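Local atomic coordinates of uncharacterized protein (Danio rerio, PDB entry 5HBA), a protein that is the A subunit of complement C1q, whose globular head probably recognises targets at the start of the classical complement pathway in innate immunity. Residues E2-E12 with F24-F35; A16-F24 with V104-D112. All blocks are in the same frame, centred on the assembly; numbering follows the deposited sequence.

Overall arrangement
The two contacts lie about 18 Å apart, centre to centre, on opposite sides of the middle of the chain. Along the sequence they alternate: 2-12, 16-24, 24-35, then 104-112. Interaction 1 pairs strand 5-10 with strand 26-30 at a border of one antiparallel sheet. Interaction 2 lays the loop after strand 15-16 on strand 103-109 of the other sheet. Phe24 belongs to both, and Arg10 NH1 probably donates a hydrogen bond to Thr23 O between them. The 16-24 segment thus bridges the two sheets of the C1q jelly-roll sandwich. Interaction 1 also faces a second subunit of the trimer, whereas interaction 2 lies within its own chain.

Interaction 1 of 2, residues E2-E12 with F24-F35; sequences EKPAFSVLRNE and FNDKLSDANDDF
Val8 carries the apolar side of this antiparallel strand pair. Its CG2 stands over the centre of the Phe24 ring, 3.7 Å from the centroid, in a CH-pi contact. The same methyl lies over a face of Phe35, nearer the rim. Chi1 of -69° turns CG2 between the backbone N and the carbonyl carbon, where it meets both rings. Phe6 CE1 reaches Phe35 CD2 at 3.6 Å, the ring planes inclined at 39°. Phe6 also meets Phe126 edge-to-face on the neighbouring strand.

Two classic bulges interrupt the backbone pairing. At the first, Leu28 and Ser29 both face Ser7, and the register shifts by one residue. Ser7 N donates to Ser29 O at 2.9 Å. Ser7 O accepts from both Ser29 N and Leu28 N, the latter at 2.8 Å. The second bulge sets Asn25 and Asp26 against Leu9, whose N gives a nearly straight bond to Asp26 O. Past it, the Asn25 amide imitates a backbone pair: OD1 accepts from Asn11 N at 2.9 Å, and ND2 donates to Asn11 O at 3.0 Å from above that carbonyl's plane.

At the other end, Ala31 N bonds to Ala5 O, and a water accepts from Ala5 N and Asn32 N. Behind them Asp30 OD1 takes Asp34 N, while OD2 takes Phe35 N and the Lys27 ammonium, the last at 2.9 Å. Lys27 also bonds to Phe35 O and forms salt bridges with Asp30 and Asp33. On the face with Ser7 and Ser29, Ser7 OG bonds to Asn127, and Ser29 OG to Val95 O of the second subunit. One face of this edge therefore supplies the aromatic core and the other meets a partner chain, while Lys27 is likely to offset part of the aspartates' negative charge.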
loop_
_atom_site.group_PDB
_atom_site.type_symbol
_atom_site.label_atom_id
_atom_site.label_comp_id
_atom_site.label_asym_id
_atom_site.label_seq_id
_atom_site.Cartn_x
_atom_site.Cartn_y
_atom_site.Cartn_z
ATOM N N GLU A 2 2.874 23.325 2.093
ATOM C CA GLU A 2 3.591 22.431 1.186
ATOM C C GLU A 2 4.709 21.666 1.895
ATOM O O GLU A 2 5.520 22.256 2.612
ATOM C CB GLU A 2 4.151 23.209 -0.010
ATOM C CG GLU A 2 4.983 22.382 -0.995
ATOM C CD GLU A 2 6.443 22.252 -0.583
ATOM O OE1 GLU A 2 7.042 23.264 -0.152
ATOM O OE2 GLU A 2 6.988 21.129 -0.676
ATOM N N LYS A 3 4.750 20.354 1.680
ATOM C CA LYS A 3 5.835 19.514 2.189
ATOM C C LYS A 3 6.180 18.435 1.152
ATOM O O LYS A 3 5.490 18.326 0.132
ATOM C CB LYS A 3 5.467 18.912 3.557
ATOM C CG LYS A 3 4.167 18.130 3.607
ATOM C CD LYS A 3 3.884 17.699 5.045
ATOM C CE LYS A 3 2.485 17.134 5.194
ATOM N NZ LYS A 3 2.223 16.707 6.592
ATOM N N PRO A 4 7.270 17.670 1.375
ATOM C CA PRO A 4 7.594 16.605 0.416
ATOM C C PRO A 4 6.458 15.608 0.212
ATOM O O PRO A 4 5.897 15.087 1.188
ATOM C CB PRO A 4 8.774 15.895 1.078
ATOM C CG PRO A 4 9.469 16.993 1.852
ATOM C CD PRO A 4 8.352 17.863 2.368
ATOM N N ALA A 5 6.143 15.357 -1.058
ATOM C CA ALA A 5 5.115 14.407 -1.484
ATOM C C ALA A 5 5.363 14.137 -2.955
ATOM O O ALA A 5 5.388 15.079 -3.759
ATOM C CB ALA A 5 3.717 15.000 -1.304
ATOM N N PHE A 6 5.533 12.868 -3.316
ATOM C CA PHE A 6 5.774 12.524 -4.712
ATOM C C PHE A 6 5.031 11.273 -5.166
ATOM O O PHE A 6 4.676 10.398 -4.360
ATOM C CB PHE A 6 7.274 12.345 -4.983
ATOM C CG PHE A 6 7.837 11.068 -4.424
ATOM C CD1 PHE A 6 7.794 9.889 -5.166
ATOM C CD2 PHE A 6 8.413 11.046 -3.164
ATOM C CE1 PHE A 6 8.298 8.701 -4.645
ATOM C CE2 PHE A 6 8.930 9.862 -2.634
ATOM C CZ PHE A 6 8.868 8.684 -3.378
ATOM N N SER A 7 4.830 11.196 -6.476
ATOM C CA SER A 7 4.271 10.024 -7.118
ATOM C C SER A 7 4.900 9.934 -8.501
ATOM O O SER A 7 4.713 10.834 -9.346
ATOM C CB SER A 7 2.751 10.156 -7.228
ATOM O OG SER A 7 2.196 9.005 -7.829
ATOM N N VAL A 8 5.664 8.870 -8.729
ATOM C CA VAL A 8 6.366 8.692 -10.004
ATOM C C VAL A 8 5.987 7.372 -10.665
ATOM O O VAL A 8 5.761 6.366 -9.984
ATOM C CB VAL A 8 7.908 8.793 -9.829
ATOM C CG1 VAL A 8 8.300 10.224 -9.481
ATOM C CG2 VAL A 8 8.386 7.825 -8.729
ATOM N N LEU A 9 5.907 7.389 -11.996
ATOM C CA LEU A 9 5.429 6.241 -12.763
ATOM C C LEU A 9 6.471 5.734 -13.756
ATOM O O LEU A 9 7.156 6.518 -14.423
ATOM C CB LEU A 9 4.140 6.621 -13.506
ATOM C CG LEU A 9 3.598 5.738 -14.638
ATOM C CD1 LEU A 9 3.097 4.386 -14.143
ATOM C CD2 LEU A 9 2.496 6.470 -15.393
ATOM N N ARG A 10 6.593 4.418 -13.848
ATOM C CA ARG A 10 7.429 3.813 -14.874
ATOM C C ARG A 10 6.523 3.008 -15.781
ATOM O O ARG A 10 5.899 2.049 -15.324
ATOM C CB ARG A 10 8.481 2.875 -14.271
ATOM C CG ARG A 10 9.368 2.237 -15.348
ATOM C CD ARG A 10 10.287 1.149 -14.802
ATOM N NE ARG A 10 11.020 0.527 -15.901
ATOM C CZ ARG A 10 12.237 0.898 -16.297
ATOM N NH1 ARG A 10 12.874 1.879 -15.661
ATOM N NH2 ARG A 10 12.822 0.275 -17.317
ATOM N N ASN A 11 6.437 3.418 -17.049
ATOM C CA ASN A 11 5.665 2.701 -18.061
ATOM C C ASN A 11 6.375 2.828 -19.402
ATOM O O ASN A 11 6.165 3.793 -20.130
ATOM C CB ASN A 11 4.240 3.254 -18.174
ATOM C CG ASN A 11 3.340 2.387 -19.063
ATOM O OD1 ASN A 11 3.558 1.188 -19.207
ATOM N ND2 ASN A 11 2.322 3.000 -19.651
ATOM N N GLU A 12 7.231 1.856 -19.707
ATOM C CA GLU A 12 8.118 1.944 -20.865
ATOM C C GLU A 12 8.541 0.565 -21.370
ATOM O O GLU A 12 8.360 -0.453 -20.680
ATOM C CB GLU A 12 9.353 2.796 -20.528
ATOM C CG GLU A 12 10.021 2.423 -19.215
ATOM C CD GLU A 12 11.179 3.343 -18.843
ATOM O OE1 GLU A 12 12.252 3.234 -19.468
ATOM O OE2 GLU A 12 11.030 4.162 -17.908
ATOM N N PHE A 24 12.182 6.115 -13.746
ATOM C CA PHE A 24 10.777 6.381 -14.072
ATOM C C PHE A 24 10.677 7.373 -15.235
ATOM O O PHE A 24 11.557 8.207 -15.400
ATOM C CB PHE A 24 10.057 6.937 -12.834
ATOM C CG PHE A 24 10.124 6.021 -11.619
ATOM C CD1 PHE A 24 11.208 6.062 -10.756
ATOM C CD2 PHE A 24 9.091 5.127 -11.344
ATOM C CE1 PHE A 24 11.275 5.225 -9.642
ATOM C CE2 PHE A 24 9.149 4.277 -10.239
ATOM C CZ PHE A 24 10.241 4.321 -9.383
ATOM N N ASN A 25 9.621 7.288 -16.042
ATOM C CA ASN A 25 9.477 8.202 -17.183
ATOM C C ASN A 25 8.283 9.162 -17.088
ATOM O O ASN A 25 7.980 9.880 -18.042
ATOM C CB ASN A 25 9.454 7.445 -18.523
ATOM C CG ASN A 25 8.279 6.499 -18.643
ATOM O OD1 ASN A 25 7.857 5.877 -17.661
ATOM N ND2 ASN A 25 7.750 6.366 -19.853
ATOM N N ASP A 26 7.612 9.186 -15.936
ATOM C CA ASP A 26 6.503 10.117 -15.730
ATOM C C ASP A 26 6.425 10.554 -14.274
ATOM O O ASP A 26 6.361 9.719 -13.369
ATOM C CB ASP A 26 5.174 9.483 -16.166
ATOM C CG ASP A 26 4.068 10.508 -16.345
ATOM O OD1 ASP A 26 4.212 11.651 -15.849
ATOM O OD2 ASP A 26 3.050 10.171 -16.989
ATOM N N LYS A 27 6.443 11.862 -14.046
ATOM C CA LYS A 27 6.324 12.395 -12.690
ATOM C C LYS A 27 4.911 12.937 -12.481
ATOM O O LYS A 27 4.510 13.928 -13.099
ATOM C CB LYS A 27 7.392 13.476 -12.441
ATOM C CG LYS A 27 7.469 13.989 -11.006
ATOM C CD LYS A 27 8.465 15.153 -10.876
ATOM C CE LYS A 27 9.901 14.677 -10.918
ATOM N NZ LYS A 27 10.795 15.505 -10.037
ATOM N N LEU A 28 4.145 12.264 -11.631
ATOM C CA LEU A 28 2.759 12.639 -11.370
ATOM C C LEU A 28 2.670 13.791 -10.367
ATOM O O LEU A 28 1.868 14.715 -10.532
ATOM C CB LEU A 28 1.973 11.429 -10.854
ATOM C CG LEU A 28 1.292 10.537 -11.895
ATOM C CD1 LEU A 28 2.152 10.319 -13.138
ATOM C CD2 LEU A 28 0.908 9.212 -11.283
ATOM N N SER A 29 3.488 13.711 -9.349
ATOM C CA SER A 29 3.575 14.708 -8.341
ATOM C C SER A 29 4.948 14.679 -7.809
ATOM O O SER A 29 5.579 13.688 -7.827
ATOM C CB SER A 29 2.614 14.422 -7.224
ATOM O OG SER A 29 1.335 14.521 -7.677
ATOM N N ASP A 30 5.395 15.826 -7.368
ATOM C CA ASP A 30 6.614 15.964 -6.596
ATOM C C ASP A 30 6.688 17.330 -5.933
ATOM O O ASP A 30 7.349 18.221 -6.395
ATOM C CB ASP A 30 7.839 15.667 -7.439
ATOM C CG ASP A 30 9.116 15.706 -6.652
ATOM O OD1 ASP A 30 9.095 15.935 -5.480
ATOM O OD2 ASP A 30 10.147 15.501 -7.224
ATOM N N ALA A 31 6.048 17.566 -4.812
ATOM C CA ALA A 31 5.900 18.915 -4.305
ATOM C C ALA A 31 7.165 19.728 -4.016
ATOM O O ALA A 31 7.244 20.916 -4.311
ATOM C CB ALA A 31 5.001 18.932 -3.106
ATOM N N ASN A 32 8.152 19.078 -3.438
ATOM C CA ASN A 32 9.371 19.729 -3.006
ATOM C C ASN A 32 10.518 19.479 -3.976
ATOM O O ASN A 32 11.662 19.804 -3.671
ATOM C CB ASN A 32 9.743 19.242 -1.607
ATOM C CG ASN A 32 10.662 20.193 -0.885
ATOM O OD1 ASN A 32 10.451 21.406 -0.905
ATOM N ND2 ASN A 32 11.697 19.650 -0.247
ATOM N N ASP A 33 10.205 18.914 -5.143
ATOM C CA ASP A 33 11.220 18.541 -6.140
ATOM C C ASP A 33 12.310 17.673 -5.504
ATOM O O ASP A 33 13.509 17.966 -5.613
ATOM C CB ASP A 33 11.818 19.791 -6.812
ATOM C CG ASP A 33 12.654 19.461 -8.045
ATOM O OD1 ASP A 33 12.397 18.428 -8.701
ATOM O OD2 ASP A 33 13.573 20.243 -8.364
ATOM N N ASP A 34 11.877 16.604 -4.836
ATOM C CA ASP A 34 12.772 15.735 -4.093
ATOM C C ASP A 34 13.158 14.483 -4.867
ATOM O O ASP A 34 14.050 13.739 -4.446
ATOM C CB ASP A 34 12.093 15.287 -2.800
ATOM C CG ASP A 34 12.108 16.351 -1.727
ATOM O OD1 ASP A 34 13.093 17.111 -1.643
ATOM O OD2 ASP A 34 11.132 16.418 -0.954
ATOM N N PHE A 35 12.464 14.225 -5.970
ATOM C CA PHE A 35 12.688 12.998 -6.722
ATOM C C PHE A 35 13.326 13.231 -8.093
ATOM O O PHE A 35 12.863 14.065 -8.873
ATOM C CB PHE A 35 11.375 12.231 -6.912
ATOM C CG PHE A 35 11.573 10.754 -7.069
ATOM C CD1 PHE A 35 11.962 10.218 -8.292
ATOM C CD2 PHE A 35 11.398 9.903 -5.986
ATOM C CE1 PHE A 35 12.166 8.859 -8.432
ATOM C CE2 PHE A 35 11.602 8.543 -6.116
ATOM C CZ PHE A 35 11.992 8.019 -7.338
HETATM O O HOH W 1 8.511 16.215 -2.964
#

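Interaction 2 of 2, residues A16-F24 with V104-D112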
loop_
_atom_site.group_PDB
_atom_site.type_symbol
_atom_site.label_atom_id
_atom_site.label_comp_id
_atom_site.label_asym_id
_atom_site.label_seq_id
_atom_site.Cartn_x
_atom_site.Cartn_y
_atom_site.Cartn_z
ATOM N N ALA A 16 14.062 -3.064 -16.938
ATOM C CA ALA A 16 14.601 -2.473 -15.716
ATOM C C ALA A 16 15.697 -3.383 -15.167
ATOM O O ALA A 16 15.424 -4.506 -14.750
ATOM C CB ALA A 16 13.488 -2.283 -14.676
ATOM N N GLN A 17 16.929 -2.883 -15.168
ATOM C CA GLN A 17 18.105 -3.632 -14.734
ATOM C C GLN A 17 17.968 -4.177 -13.318
ATOM O O GLN A 17 17.423 -3.501 -12.443
ATOM C CB GLN A 17 19.322 -2.719 -14.774
ATOM C CG GLN A 17 19.749 -2.307 -16.168
ATOM C CD GLN A 17 20.368 -3.456 -16.933
ATOM O OE1 GLN A 17 21.256 -4.153 -16.425
ATOM N NE2 GLN A 17 19.899 -3.671 -18.154
ATOM N N TYR A 18 18.472 -5.388 -13.096
ATOM C CA TYR A 18 18.545 -5.941 -11.749
ATOM C C TYR A 18 19.603 -5.203 -10.927
ATOM O O TYR A 18 20.644 -4.778 -11.457
ATOM C CB TYR A 18 18.881 -7.430 -11.788
ATOM C CG TYR A 18 17.750 -8.318 -12.275
ATOM C CD1 TYR A 18 16.512 -8.321 -11.630
ATOM C CD2 TYR A 18 17.929 -9.180 -13.353
ATOM C CE1 TYR A 18 15.472 -9.153 -12.060
ATOM C CE2 TYR A 18 16.894 -10.018 -13.789
ATOM C CZ TYR A 18 15.674 -9.991 -13.137
ATOM O OH TYR A 18 14.656 -10.803 -13.566
ATOM N N LYS A 19 19.303 -5.030 -9.646
ATOM C CA LYS A 19 20.232 -4.467 -8.665
ATOM C C LYS A 19 20.702 -3.049 -8.994
ATOM O O LYS A 19 21.813 -2.657 -8.650
ATOM C CB LYS A 19 21.417 -5.419 -8.426
ATOM C CG LYS A 19 20.991 -6.850 -8.107
ATOM C CD LYS A 19 22.202 -7.775 -7.912
ATOM C CE LYS A 19 22.991 -7.438 -6.644
ATOM N NZ LYS A 19 22.204 -7.696 -5.400
ATOM N N GLN A 20 19.842 -2.291 -9.669
ATOM C CA GLN A 20 20.033 -0.861 -9.880
ATOM C C GLN A 20 18.710 -0.198 -9.551
ATOM O O GLN A 20 17.652 -0.839 -9.663
ATOM C CB GLN A 20 20.388 -0.569 -11.348
ATOM C CG GLN A 20 21.720 -1.161 -11.784
ATOM C CD GLN A 20 22.153 -0.695 -13.168
ATOM O OE1 GLN A 20 21.345 -0.202 -13.956
ATOM N NE2 GLN A 20 23.440 -0.846 -13.465
ATOM N N PRO A 21 18.746 1.084 -9.162
ATOM C CA PRO A 21 17.478 1.762 -8.867
ATOM C C PRO A 21 16.537 1.785 -10.068
ATOM O O PRO A 21 16.957 2.069 -11.197
ATOM C CB PRO A 21 17.913 3.184 -8.503
ATOM C CG PRO A 21 19.289 3.012 -7.941
ATOM C CD PRO A 21 19.916 1.855 -8.694
ATOM N N VAL A 22 15.271 1.477 -9.822
ATOM C CA VAL A 22 14.259 1.617 -10.867
ATOM C C VAL A 22 14.186 3.074 -11.274
ATOM O O VAL A 22 14.086 3.960 -10.405
ATOM C CB VAL A 22 12.865 1.193 -10.372
ATOM C CG1 VAL A 22 11.816 1.397 -11.490
ATOM C CG2 VAL A 22 12.879 -0.257 -9.904
ATOM N N THR A 23 14.240 3.337 -12.578
ATOM C CA THR A 23 14.064 4.704 -13.076
ATOM C C THR A 23 12.645 4.872 -13.642
ATOM O O THR A 23 11.971 3.878 -13.952
ATOM C CB THR A 23 15.160 5.107 -14.098
ATOM O OG1 THR A 23 15.088 4.252 -15.242
ATOM C CG2 THR A 23 16.564 4.983 -13.466
ATOM N N PHE A 24 12.182 6.115 -13.746
ATOM C CA PHE A 24 10.777 6.381 -14.072
ATOM C C PHE A 24 10.677 7.373 -15.235
ATOM O O PHE A 24 11.557 8.207 -15.400
ATOM C CB PHE A 24 10.057 6.937 -12.834
ATOM C CG PHE A 24 10.124 6.021 -11.619
ATOM C CD1 PHE A 24 11.208 6.062 -10.756
ATOM C CD2 PHE A 24 9.091 5.127 -11.344
ATOM C CE1 PHE A 24 11.275 5.225 -9.642
ATOM C CE2 PHE A 24 9.149 4.277 -10.239
ATOM C CZ PHE A 24 10.241 4.321 -9.383
ATOM N N VAL A 104 16.413 7.194 -0.977
ATOM C CA VAL A 104 15.500 6.046 -0.902
ATOM C C VAL A 104 15.105 5.646 -2.315
ATOM O O VAL A 104 14.874 6.510 -3.178
ATOM C CB VAL A 104 14.245 6.351 -0.054
ATOM C CG1 VAL A 104 13.332 5.121 0.031
ATOM C CG2 VAL A 104 14.646 6.792 1.357
ATOM N N TRP A 105 15.051 4.342 -2.569
ATOM C CA TRP A 105 14.712 3.884 -3.907
ATOM C C TRP A 105 14.169 2.465 -3.884
ATOM O O TRP A 105 14.163 1.807 -2.837
ATOM C CB TRP A 105 15.930 3.997 -4.835
ATOM C CG TRP A 105 17.060 3.004 -4.568
ATOM C CD1 TRP A 105 17.297 1.848 -5.257
ATOM C CD2 TRP A 105 18.115 3.107 -3.590
ATOM N NE1 TRP A 105 18.417 1.218 -4.760
ATOM C CE2 TRP A 105 18.943 1.972 -3.734
ATOM C CE3 TRP A 105 18.443 4.044 -2.599
ATOM C CZ2 TRP A 105 20.065 1.739 -2.938
ATOM C CZ3 TRP A 105 19.560 3.813 -1.798
ATOM C CH2 TRP A 105 20.360 2.672 -1.979
ATOM N N ILE A 106 13.790 1.986 -5.042
ATOM C CA ILE A 106 13.501 0.614 -5.289
ATOM C C ILE A 106 14.359 0.070 -6.376
ATOM O O ILE A 106 14.785 0.719 -7.250
ATOM C CB ILE A 106 12.026 0.358 -5.591
ATOM C CG1 ILE A 106 11.569 1.102 -6.854
ATOM C CG2 ILE A 106 11.200 0.751 -4.403
ATOM C CD1 ILE A 106 10.127 0.908 -7.245
ATOM N N GLU A 107 14.523 -1.201 -6.290
ATOM C CA GLU A 107 15.512 -2.051 -6.935
ATOM C C GLU A 107 14.951 -3.462 -7.142
ATOM O O GLU A 107 14.409 -4.081 -6.208
ATOM C CB GLU A 107 16.824 -2.016 -6.127
ATOM C CG GLU A 107 17.982 -2.779 -6.679
ATOM C CD GLU A 107 19.227 -2.619 -5.807
ATOM O OE1 GLU A 107 19.144 -1.935 -4.756
ATOM O OE2 GLU A 107 20.279 -3.181 -6.163
ATOM N N PRO A 108 14.924 -3.893 -8.381
ATOM C CA PRO A 108 14.536 -5.278 -8.648
ATOM C C PRO A 108 15.707 -6.222 -8.410
ATOM O O PRO A 108 16.869 -5.802 -8.516
ATOM C CB PRO A 108 14.179 -5.273 -10.145
ATOM C CG PRO A 108 14.250 -3.819 -10.590
ATOM C CD PRO A 108 15.166 -3.136 -9.625
ATOM N N PHE A 109 15.399 -7.472 -8.076
ATOM C CA PHE A 109 16.397 -8.539 -8.028
ATOM C C PHE A 109 15.786 -9.866 -8.490
ATOM O O PHE A 109 14.564 -9.986 -8.601
ATOM C CB PHE A 109 17.050 -8.653 -6.643
ATOM C CG PHE A 109 16.120 -9.093 -5.535
ATOM C CD1 PHE A 109 15.240 -8.193 -4.941
ATOM C CD2 PHE A 109 16.182 -10.396 -5.033
ATOM C CE1 PHE A 109 14.404 -8.598 -3.898
ATOM C CE2 PHE A 109 15.357 -10.808 -3.978
ATOM C CZ PHE A 109 14.466 -9.912 -3.414
ATOM N N ALA A 110 16.631 -10.837 -8.819
ATOM C CA ALA A 110 16.143 -12.162 -9.177
ATOM C C ALA A 110 16.141 -13.028 -7.918
ATOM O O ALA A 110 17.179 -13.556 -7.505
ATOM C CB ALA A 110 16.998 -12.786 -10.263
ATOM N N GLY A 111 14.966 -13.148 -7.309
ATOM C CA GLY A 111 14.797 -13.862 -6.053
ATOM C C GLY A 111 15.125 -15.343 -6.076
ATOM O O GLY A 111 15.280 -15.954 -5.023
ATOM N N ASP A 112 15.212 -15.933 -7.262
ATOM C CA ASP A 112 15.669 -17.317 -7.378
ATOM C C ASP A 112 16.265 -17.554 -8.772
ATOM O O ASP A 112 16.428 -16.606 -9.548
ATOM C CB ASP A 112 14.539 -18.316 -7.047
ATOM C CG ASP A 112 13.370 -18.252 -8.037
ATOM O OD1 ASP A 112 13.360 -17.361 -8.916
ATOM O OD2 ASP A 112 12.444 -19.095 -7.928
HETATM O O HOH W 2 13.669 3.892 -7.457
#
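This is a loop-on-strand contact. The turn that follows strand 15-16 lies along strand 103-109, covering part of one sheet of the C1q domain. Two backbone bonds tie it down: Lys19 N to Pro108 O at 2.8 Å, and Val22 N to Ile106 O at 2.7 Å, both nearly straight. The first comes from within a type II turn, Gln17 to Gln20; the second lies just beyond. Pro21 sets CG over the five-membered ring of Trp105, 3.9 Å from its centroid, a CH-pi contact. With chi1 at 71°, the indole sits between its backbone N and carbonyl carbon, under that proline. Tyr41 meets the same indole edge-to-face. Val22 CG2 packs on Ile106 CG1 at 3.6 Å and on Pro108 CD. Ile106 CD1 comes to the edge of the Phe24 ring at CZ. The Glu107 stem is extended, and its CG lies 3.4 Å from Lys19 CA and close to Gln20 N. Cutting this side chain back to an alanine is likely to open a gap under Lys19 and Gln20. Tyr18 brings CD1 within 3.6 Å of Phe109 C. With just two hydrogen bonds, the loop relies largely on proline, aliphatic and aromatic surfaces to stay on the strand.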